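Local coordinates for protein carboxypeptidase A (Helicoverpa armigera, PDB 1JQG) that is, as a procarboxypeptidase, the zymogen of a zinc-dependent mid-gut metallocarboxypeptidase of the M14 family, which probably removes C-terminal residues from peptides, at residues V51-V56 with H306-M311; L188-Y193 with F407-G412; K348-G353 with Y381-Y386. All blocks are in the same frame, centred on the assembly; numbering follows the deposited sequence.

Contact 1 (V51-V56 with H306-M311); sequences VWSDAV and HSFGSM. With ZN (zinc ion), chain B.
Phe308 reaches out from the catalytic domain to Trp52 and Ser53 of the activation peptide, and the backbones stay well apart, with Trp52 CA and Phe308 CA 8.0 Å from each other. The 306-311 segment begins at the metal. His306 ND1 binds the zinc ion at 2.4 Å, where His181, Glu184 and a water complete the site, while the other ring nitrogen of His306, NE2, is hydrogen-bonded to Asp304; this second-shell carboxylate would fix the turn of the imidazole and probably make it more electron-rich. At Ser307 the backbone N holds Glu184 OE2, positioning another zinc ligand. Phe308 then carries the contact. Its chi1 of 83° sets CG between the backbone N and the carbonyl carbon, and carries the end of the ring close to the activation peptide. CE2 leads: it lies 3.8 Å from Trp52 CB, which sits at the edge of the phenyl ring near its plane. The end of the Trp52 side chain leads away, so CB makes the contact; Phe395 meets both Trp52 and Phe308 edge-to-face, tying the two aromatics together. Ser53 OG is a looser neighbour, 4.4 Å from Phe308 CZ; its hydrogen bond is to Lys62 N in the adjacent strand of the activation peptide. Gly309 follows with backbone angles at which a side chain would collide with the preceding carbonyl O. Ser310 and Met311 both face Glu382 in a G1 beta bulge, with Ser310 in the left-handed conformation (phi 64°, psi 56°), as the chain enters strand 311-314. This small apolar touch beside the zinc site is consistent with the zymogen form of M14 carboxypeptidases, in which the globular part of the activation peptide caps the active-site cleft.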
loop_
_atom_site.group_PDB
_atom_site.type_symbol
_atom_site.label_atom_id
_atom_site.label_comp_id
_atom_site.label_asym_id
_atom_site.label_seq_id
_atom_site.Cartn_x
_atom_site.Cartn_y
_atom_site.Cartn_z
ATOM N N VAL A 51 -3.374 -14.561 2.795
ATOM C CA VAL A 51 -4.235 -14.243 1.668
ATOM C C VAL A 51 -3.753 -13.037 0.883
ATOM O O VAL A 51 -3.860 -11.881 1.341
ATOM C CB VAL A 51 -5.674 -13.960 2.156
ATOM C CG1 VAL A 51 -6.591 -13.660 0.973
ATOM C CG2 VAL A 51 -6.167 -15.155 2.957
ATOM N N TRP A 52 -3.125 -13.278 -0.242
ATOM C CA TRP A 52 -2.642 -12.200 -1.124
ATOM C C TRP A 52 -3.800 -11.467 -1.798
ATOM O O TRP A 52 -3.771 -10.256 -1.876
ATOM C CB TRP A 52 -1.728 -12.807 -2.202
ATOM C CG TRP A 52 -0.429 -13.315 -1.678
ATOM C CD1 TRP A 52 -0.018 -13.339 -0.364
ATOM C CD2 TRP A 52 0.645 -13.906 -2.422
ATOM N NE1 TRP A 52 1.232 -13.890 -0.260
ATOM C CE2 TRP A 52 1.654 -14.246 -1.525
ATOM C CE3 TRP A 52 0.842 -14.156 -3.782
ATOM C CZ2 TRP A 52 2.862 -14.824 -1.931
ATOM C CZ3 TRP A 52 2.044 -14.749 -4.191
ATOM C CH2 TRP A 52 3.049 -15.078 -3.251
ATOM N N SER A 53 -4.828 -12.218 -2.226
ATOM C CA SER A 53 -5.995 -11.615 -2.864
ATOM C C SER A 53 -7.239 -12.452 -2.603
ATOM O O SER A 53 -7.196 -13.674 -2.679
ATOM C CB SER A 53 -5.822 -11.444 -4.378
ATOM O OG SER A 53 -5.380 -12.686 -4.915
ATOM N N ASP A 54 -8.342 -11.805 -2.257
ATOM C CA ASP A 54 -9.581 -12.511 -1.973
ATOM C C ASP A 54 -10.225 -13.130 -3.202
ATOM O O ASP A 54 -10.300 -12.608 -4.313
ATOM C CB ASP A 54 -10.557 -11.567 -1.253
ATOM C CG ASP A 54 -10.165 -11.322 0.208
ATOM O OD1 ASP A 54 -9.699 -10.196 0.504
ATOM O OD2 ASP A 54 -10.356 -12.285 0.990
ATOM N N ALA A 55 -10.790 -14.314 -3.035
ATOM C CA ALA A 55 -11.553 -15.005 -4.055
ATOM C C ALA A 55 -12.963 -14.414 -4.205
ATOM O O ALA A 55 -13.632 -14.180 -3.223
ATOM C CB ALA A 55 -11.733 -16.479 -3.744
ATOM N N VAL A 56 -13.380 -14.197 -5.451
ATOM C CA VAL A 56 -14.725 -13.745 -5.770
ATOM C C VAL A 56 -15.096 -14.283 -7.130
ATOM O O VAL A 56 -14.210 -14.371 -7.984
ATOM C CB VAL A 56 -14.750 -12.210 -5.716
ATOM C CG1 VAL A 56 -14.238 -11.597 -7.019
ATOM C CG2 VAL A 56 -16.108 -11.668 -5.342
ATOM N N HIS A 306 -1.174 1.196 -2.066
ATOM C CA HIS A 306 -0.873 -0.195 -1.844
ATOM C C HIS A 306 -0.588 -0.907 -3.180
ATOM O O HIS A 306 -0.615 -0.391 -4.267
ATOM C CB HIS A 306 -2.065 -0.937 -1.189
ATOM C CG HIS A 306 -2.349 -0.465 0.197
ATOM N ND1 HIS A 306 -1.970 -1.124 1.315
ATOM C CD2 HIS A 306 -2.955 0.629 0.732
ATOM C CE1 HIS A 306 -2.309 -0.625 2.447
ATOM N NE2 HIS A 306 -2.908 0.499 2.100
ATOM N N SER A 307 -0.224 -2.166 -3.003
ATOM C CA SER A 307 0.026 -3.133 -3.981
ATOM C C SER A 307 -0.410 -4.567 -3.524
ATOM O O SER A 307 -0.560 -4.772 -2.318
ATOM C CB SER A 307 1.450 -3.346 -4.510
ATOM O OG SER A 307 2.244 -4.124 -3.624
ATOM N N PHE A 308 -1.413 -5.281 -4.015
ATOM C CA PHE A 308 -1.389 -5.560 -5.442
ATOM C C PHE A 308 -2.777 -5.675 -6.070
ATOM O O PHE A 308 -3.693 -6.147 -5.326
ATOM C CB PHE A 308 -0.333 -6.513 -5.997
ATOM C CG PHE A 308 -0.745 -7.941 -5.850
ATOM C CD1 PHE A 308 -1.506 -8.520 -6.855
ATOM C CD2 PHE A 308 -0.427 -8.718 -4.755
ATOM C CE1 PHE A 308 -1.934 -9.828 -6.782
ATOM C CE2 PHE A 308 -0.851 -10.023 -4.665
ATOM C CZ PHE A 308 -1.600 -10.592 -5.679
ATOM N N GLY A 309 -3.267 -5.277 -7.274
ATOM C CA GLY A 309 -4.603 -5.389 -7.785
ATOM C C GLY A 309 -5.041 -4.602 -9.020
ATOM O O GLY A 309 -6.042 -4.888 -9.703
ATOM N N SER A 310 -4.415 -3.451 -9.257
ATOM C CA SER A 310 -4.750 -2.571 -10.364
ATOM C C SER A 310 -6.174 -2.038 -10.181
ATOM O O SER A 310 -7.073 -2.105 -11.041
ATOM C CB SER A 310 -4.594 -3.216 -11.735
ATOM O OG SER A 310 -3.262 -3.656 -11.941
ATOM N N MET A 311 -6.408 -1.417 -9.043
ATOM C CA MET A 311 -7.692 -0.864 -8.697
ATOM C C MET A 311 -7.591 0.368 -7.829
ATOM O O MET A 311 -6.587 0.594 -7.160
ATOM C CB MET A 311 -8.608 -1.854 -7.948
ATOM C CG MET A 311 -7.907 -2.836 -7.047
ATOM S SD MET A 311 -8.814 -4.267 -6.465
ATOM C CE MET A 311 -8.529 -5.538 -7.642
HETATM ZN ZN ZN B . -1.826 -3.476 1.474
HETATM O O HOH W 1 -3.931 -4.538 0.828
#

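Contact 2 (L188-Y193 with F407-G412); sequences LPATLY and FETWEG
Tyr193 of helix 187-200 lays its ring against Phe407 and Trp410, three residues apart on helix 402-421. Its chi1 of -165° puts CG opposite the backbone N and lets the ring lie against the other helix, where Phe407 CA stands 3.9 Å from the Tyr193 ring centroid and close to the ring normal, a CH-pi contact over the face. Phe407 has its CG likewise opposite the backbone N, and its side chain runs alongside that of Tyr193, pointing the same way. The phenol oxygen therefore ends at the edge of the phenyl ring, in its plane, with Tyr193 OH 3.4 Å from Phe407 CD1. Trp410 approaches differently: its side chain crosses that of Tyr193 at about a right angle, and its CB lies 3.7 Å from Tyr193 CD2. The Tyr193 ring and the five-membered ring of Trp410 are inclined at 58°, an oblique pair. The indole continues past Tyr193 onto Ala194, Lys197 and Leu198, the next turns of helix 187-200. Where the backbones are nearest, Ala190 faces Thr409, with Ala190 CB 4.2 Å from Thr409 OG1. That hydroxyl is hydrogen-bonded to Ala405 O in its own helix, and its approach to Ala190 CB is a van der Waals one. The axes of the two short helical segments come within 8.6 Å, crossing at -59°. No hydrogen bond links the segments: aromatic carbons, one CH-pi contact and small residues join the helices, so adhesion depends on close fit of shapes more than on directional polar bonds.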
loop_
_atom_site.group_PDB
_atom_site.type_symbol
_atom_site.label_atom_id
_atom_site.label_comp_id
_atom_site.label_asym_id
_atom_site.label_seq_id
_atom_site.Cartn_x
_atom_site.Cartn_y
_atom_site.Cartn_z
ATOM N N LEU A 188 6.724 2.274 -3.018
ATOM C CA LEU A 188 7.722 3.289 -2.728
ATOM C C LEU A 188 8.159 4.071 -3.944
ATOM O O LEU A 188 8.064 5.313 -4.031
ATOM C CB LEU A 188 8.937 2.694 -2.001
ATOM C CG LEU A 188 10.038 3.704 -1.603
ATOM C CD1 LEU A 188 9.574 4.806 -0.642
ATOM C CD2 LEU A 188 11.259 3.060 -0.965
ATOM N N PRO A 189 8.485 3.410 -5.061
ATOM C CA PRO A 189 8.786 4.099 -6.310
ATOM C C PRO A 189 7.729 5.107 -6.704
ATOM O O PRO A 189 7.936 6.134 -7.376
ATOM C CB PRO A 189 8.914 2.946 -7.312
ATOM C CG PRO A 189 9.362 1.780 -6.478
ATOM C CD PRO A 189 8.587 1.933 -5.200
ATOM N N ALA A 190 6.437 4.738 -6.525
ATOM C CA ALA A 190 5.333 5.612 -6.902
ATOM C C ALA A 190 5.343 6.927 -6.138
ATOM O O ALA A 190 5.242 8.027 -6.673
ATOM C CB ALA A 190 4.020 4.911 -6.638
ATOM N N THR A 191 5.534 6.862 -4.824
ATOM C CA THR A 191 5.580 8.030 -3.960
ATOM C C THR A 191 6.873 8.796 -4.128
ATOM O O THR A 191 7.029 9.993 -3.883
ATOM C CB THR A 191 5.379 7.574 -2.483
ATOM O OG1 THR A 191 4.745 8.543 -1.659
ATOM C CG2 THR A 191 6.681 7.084 -1.881
ATOM N N LEU A 192 7.932 8.125 -4.563
ATOM C CA LEU A 192 9.234 8.722 -4.788
ATOM C C LEU A 192 9.239 9.502 -6.088
ATOM O O LEU A 192 9.983 10.456 -6.378
ATOM C CB LEU A 192 10.295 7.592 -4.799
ATOM C CG LEU A 192 11.319 7.535 -3.644
ATOM C CD1 LEU A 192 10.693 7.871 -2.328
ATOM C CD2 LEU A 192 11.965 6.165 -3.628
ATOM N N TYR A 193 8.414 9.054 -7.038
ATOM C CA TYR A 193 8.347 9.713 -8.341
ATOM C C TYR A 193 7.641 11.036 -8.164
ATOM O O TYR A 193 8.034 12.032 -8.778
ATOM C CB TYR A 193 7.633 8.811 -9.356
ATOM C CG TYR A 193 7.814 9.219 -10.797
ATOM C CD1 TYR A 193 8.888 8.710 -11.536
ATOM C CD2 TYR A 193 6.952 10.096 -11.417
ATOM C CE1 TYR A 193 9.071 9.081 -12.869
ATOM C CE2 TYR A 193 7.128 10.451 -12.736
ATOM C CZ TYR A 193 8.191 9.956 -13.450
ATOM O OH TYR A 193 8.329 10.353 -14.755
ATOM N N PHE A 407 5.938 6.406 -12.987
ATOM C CA PHE A 407 5.451 7.316 -14.042
ATOM C C PHE A 407 3.973 7.104 -14.306
ATOM O O PHE A 407 3.165 8.031 -14.384
ATOM C CB PHE A 407 6.260 7.097 -15.333
ATOM C CG PHE A 407 5.690 7.717 -16.569
ATOM C CD1 PHE A 407 5.966 9.053 -16.827
ATOM C CD2 PHE A 407 4.892 7.009 -17.454
ATOM C CE1 PHE A 407 5.437 9.677 -17.943
ATOM C CE2 PHE A 407 4.379 7.638 -18.592
ATOM C CZ PHE A 407 4.645 8.978 -18.834
ATOM N N GLU A 408 3.610 5.818 -14.453
ATOM C CA GLU A 408 2.198 5.423 -14.643
ATOM C C GLU A 408 1.234 5.964 -13.592
ATOM O O GLU A 408 0.231 6.597 -13.872
ATOM C CB GLU A 408 2.165 3.894 -14.535
ATOM C CG GLU A 408 0.894 3.230 -14.989
ATOM C CD GLU A 408 1.023 1.712 -14.900
ATOM O OE1 GLU A 408 0.208 1.145 -14.169
ATOM O OE2 GLU A 408 1.938 1.246 -15.606
ATOM N N THR A 409 1.570 5.804 -12.299
ATOM C CA THR A 409 0.765 6.245 -11.188
ATOM C C THR A 409 0.684 7.754 -11.094
ATOM O O THR A 409 -0.354 8.321 -10.742
ATOM C CB THR A 409 1.304 5.687 -9.847
ATOM O OG1 THR A 409 1.550 4.280 -9.986
ATOM C CG2 THR A 409 0.323 5.879 -8.693
ATOM N N TRP A 410 1.758 8.436 -11.504
ATOM C CA TRP A 410 1.815 9.896 -11.354
ATOM C C TRP A 410 0.795 10.545 -12.298
ATOM O O TRP A 410 0.247 11.622 -12.046
ATOM C CB TRP A 410 3.225 10.413 -11.585
ATOM C CG TRP A 410 3.371 11.910 -11.524
ATOM C CD1 TRP A 410 3.816 12.762 -12.503
ATOM C CD2 TRP A 410 3.082 12.718 -10.375
ATOM N NE1 TRP A 410 3.811 14.058 -12.021
ATOM C CE2 TRP A 410 3.371 14.055 -10.716
ATOM C CE3 TRP A 410 2.607 12.462 -9.100
ATOM C CZ2 TRP A 410 3.204 15.119 -9.834
ATOM C CZ3 TRP A 410 2.429 13.491 -8.193
ATOM C CH2 TRP A 410 2.732 14.791 -8.581
ATOM N N GLU A 411 0.546 9.894 -13.428
ATOM C CA GLU A 411 -0.497 10.291 -14.355
ATOM C C GLU A 411 -1.857 10.347 -13.670
ATOM O O GLU A 411 -2.679 11.210 -13.987
ATOM C CB GLU A 411 -0.543 9.374 -15.588
ATOM C CG GLU A 411 0.728 9.310 -16.398
ATOM C CD GLU A 411 1.115 10.723 -16.864
ATOM O OE1 GLU A 411 0.218 11.230 -17.574
ATOM O OE2 GLU A 411 2.205 11.298 -16.559
ATOM N N GLY A 412 -2.146 9.344 -12.832
ATOM C CA GLY A 412 -3.436 9.283 -12.142
ATOM C C GLY A 412 -3.510 10.254 -10.975
ATOM O O GLY A 412 -4.519 10.888 -10.718
#

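Contact 3 (K348-G353 with Y381-Y386); sequences KDYIVG and YELPAY
A chi1 of -101°, away from the usual staggered values, and a chi2 of 73° aim the Tyr350 ring at the chain around Leu383 and Pro384. Leu383 answers with CG opposite its carbonyl carbon (chi1 -63°); with CD1 as the extended branch, it is CD2, the other branch, that comes to the tyrosine, although the CB starts off the other way. The phenol end does most of the touching: Tyr350 OH lies 3.4 Å from Pro384 CD and 3.6 Å from Leu383 CD2. Tyr350 OH is also 3.5 Å from Glu382 O. Behind the hydroxyl, Tyr350 CE1 meets Pro384 CG at 3.9 Å, the two side chains crossing at about a right angle. Shortening Tyr350 to an alanine is likely to open a gap beside Pro384 and Leu383 and to take the apolar backing from the chain just after Glu382. That glutamate, the predicted proton donor/acceptor, meets Tyr350 through its backbone alone and turns its carboxylate end elsewhere, its nearest side-chain atom about 5 Å from the zinc ion. Tyr350 N is held by Asp340 OD2, and its ring also packs on Ala336 and Ile339 of helix 325-340 and on Ile312. The tyrosine thus reaches from the start of edge strand 351-354 past strand 311-314 to strand 377-383, with helix 325-340 against it and helix 402-421 touching Leu383 and Pro384.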
loop_
_atom_site.group_PDB
_atom_site.type_symbol
_atom_site.label_atom_id
_atom_site.label_comp_id
_atom_site.label_asym_id
_atom_site.label_seq_id
_atom_site.Cartn_x
_atom_site.Cartn_y
_atom_site.Cartn_z
ATOM N N LYS A 348 -3.168 -5.013 -17.197
ATOM C CA LYS A 348 -4.599 -4.808 -17.370
ATOM C C LYS A 348 -5.130 -3.452 -16.928
ATOM O O LYS A 348 -4.367 -2.646 -16.404
ATOM C CB LYS A 348 -5.404 -5.890 -16.634
ATOM C CG LYS A 348 -5.244 -5.851 -15.123
ATOM C CD LYS A 348 -5.842 -7.109 -14.488
ATOM C CE LYS A 348 -5.701 -7.079 -12.982
ATOM N NZ LYS A 348 -6.187 -8.344 -12.357
ATOM N N ASP A 349 -6.369 -3.150 -17.342
ATOM C CA ASP A 349 -6.952 -1.825 -17.041
ATOM C C ASP A 349 -7.356 -1.685 -15.580
ATOM O O ASP A 349 -7.659 -2.664 -14.903
ATOM C CB ASP A 349 -8.168 -1.568 -17.913
ATOM C CG ASP A 349 -7.848 -1.391 -19.384
ATOM O OD1 ASP A 349 -8.598 -1.996 -20.193
ATOM O OD2 ASP A 349 -6.884 -0.667 -19.713
ATOM N N TYR A 350 -7.377 -0.456 -15.097
ATOM C CA TYR A 350 -7.729 -0.198 -13.700
ATOM C C TYR A 350 -9.206 -0.380 -13.406
ATOM O O TYR A 350 -10.042 0.071 -14.170
ATOM C CB TYR A 350 -7.269 1.209 -13.283
ATOM C CG TYR A 350 -5.995 1.217 -12.476
ATOM C CD1 TYR A 350 -4.759 0.967 -13.043
ATOM C CD2 TYR A 350 -6.066 1.483 -11.115
ATOM C CE1 TYR A 350 -3.588 0.989 -12.277
ATOM C CE2 TYR A 350 -4.903 1.499 -10.339
ATOM C CZ TYR A 350 -3.683 1.262 -10.927
ATOM O OH TYR A 350 -2.563 1.281 -10.157
ATOM N N ILE A 351 -9.522 -0.994 -12.287
ATOM C CA ILE A 351 -10.874 -1.116 -11.758
ATOM C C ILE A 351 -11.160 0.013 -10.755
ATOM O O ILE A 351 -10.291 0.382 -9.949
ATOM C CB ILE A 351 -10.980 -2.477 -11.026
ATOM C CG1 ILE A 351 -10.752 -3.614 -12.017
ATOM C CG2 ILE A 351 -12.270 -2.611 -10.226
ATOM C CD1 ILE A 351 -10.738 -5.004 -11.396
ATOM N N VAL A 352 -12.388 0.514 -10.752
ATOM C CA VAL A 352 -12.824 1.534 -9.843
ATOM C C VAL A 352 -14.047 1.060 -9.055
ATOM O O VAL A 352 -14.980 0.503 -9.599
ATOM C CB VAL A 352 -13.141 2.870 -10.571
ATOM C CG1 VAL A 352 -13.395 3.952 -9.504
ATOM C CG2 VAL A 352 -11.970 3.351 -11.428
ATOM N N GLY A 353 -14.119 1.333 -7.774
ATOM C CA GLY A 353 -15.270 1.009 -6.994
ATOM C C GLY A 353 -15.105 1.044 -5.475
ATOM O O GLY A 353 -14.050 1.350 -4.943
ATOM N N TYR A 381 -5.028 3.116 -3.302
ATOM C CA TYR A 381 -4.516 2.643 -4.566
ATOM C C TYR A 381 -3.986 1.233 -4.439
ATOM O O TYR A 381 -3.398 0.833 -3.454
ATOM C CB TYR A 381 -3.373 3.522 -5.095
ATOM C CG TYR A 381 -3.776 4.642 -6.027
ATOM C CD1 TYR A 381 -4.651 5.630 -5.662
ATOM C CD2 TYR A 381 -3.249 4.706 -7.292
ATOM C CE1 TYR A 381 -5.014 6.654 -6.525
ATOM C CE2 TYR A 381 -3.578 5.718 -8.183
ATOM C CZ TYR A 381 -4.458 6.690 -7.792
ATOM O OH TYR A 381 -4.791 7.736 -8.627
ATOM N N GLU A 382 -4.235 0.440 -5.464
ATOM C CA GLU A 382 -3.718 -0.916 -5.566
ATOM C C GLU A 382 -2.944 -0.960 -6.874
ATOM O O GLU A 382 -3.601 -1.148 -7.877
ATOM C CB GLU A 382 -4.838 -1.956 -5.547
ATOM C CG GLU A 382 -5.635 -2.003 -4.243
ATOM C CD GLU A 382 -4.831 -2.626 -3.103
ATOM O OE1 GLU A 382 -3.928 -3.420 -3.430
ATOM O OE2 GLU A 382 -5.080 -2.344 -1.905
ATOM N N LEU A 383 -1.654 -0.749 -6.841
ATOM C CA LEU A 383 -0.776 -0.823 -7.986
ATOM C C LEU A 383 -0.714 -2.184 -8.677
ATOM O O LEU A 383 -1.107 -3.173 -8.106
ATOM C CB LEU A 383 0.664 -0.471 -7.531
ATOM C CG LEU A 383 0.844 0.948 -6.994
ATOM C CD1 LEU A 383 2.342 1.289 -6.925
ATOM C CD2 LEU A 383 0.067 1.925 -7.838
ATOM N N PRO A 384 -0.388 -2.205 -9.953
ATOM C CA PRO A 384 -0.393 -3.383 -10.788
ATOM C C PRO A 384 0.635 -4.382 -10.308
ATOM O O PRO A 384 1.762 -4.072 -9.904
ATOM C CB PRO A 384 -0.047 -2.851 -12.193
ATOM C CG PRO A 384 -0.457 -1.413 -12.182
ATOM C CD PRO A 384 -0.145 -0.969 -10.791
ATOM N N ALA A 385 0.301 -5.662 -10.408
ATOM C CA ALA A 385 1.233 -6.745 -10.193
ATOM C C ALA A 385 1.928 -6.993 -11.533
ATOM O O ALA A 385 1.303 -7.556 -12.422
ATOM C CB ALA A 385 0.469 -7.989 -9.785
ATOM N N TYR A 386 3.170 -6.590 -11.707
ATOM C CA TYR A 386 3.916 -6.834 -12.915
ATOM C C TYR A 386 4.404 -8.279 -13.070
ATOM O O TYR A 386 5.096 -8.839 -12.236
ATOM C CB TYR A 386 5.093 -5.863 -13.019
ATOM C CG TYR A 386 5.911 -6.042 -14.280
ATOM C CD1 TYR A 386 7.163 -6.636 -14.321
ATOM C CD2 TYR A 386 5.372 -5.584 -15.478
ATOM C CE1 TYR A 386 7.866 -6.763 -15.501
ATOM C CE2 TYR A 386 6.070 -5.703 -16.671
ATOM C CZ TYR A 386 7.313 -6.296 -16.669
ATOM O OH TYR A 386 8.044 -6.435 -17.825
#

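Overall arrangement
Contacts 1 and 3 have centres about 9 Å apart and meet through neighbouring strands 299-307 and 377-383 of the mixed sheet, with probable backbone hydrogen bonds joining His306 N to Tyr381 O and Leu383 N to His306 O. The centre of contact 2 is about 13 Å from that of contact 3 and about 19 Å from that of contact 1; its Thr409 packs on Tyr381 and Leu383. Along the chain, contact 1, which brings the activation peptide up beside the zinc site, alternates its segments with those of contact 2 and closes before contact 3, itself enclosed by contact 2. Zinc ligand and predicted catalytic glutamate sit on adjacent strands, between the activation peptide and the helix pair of contact 2.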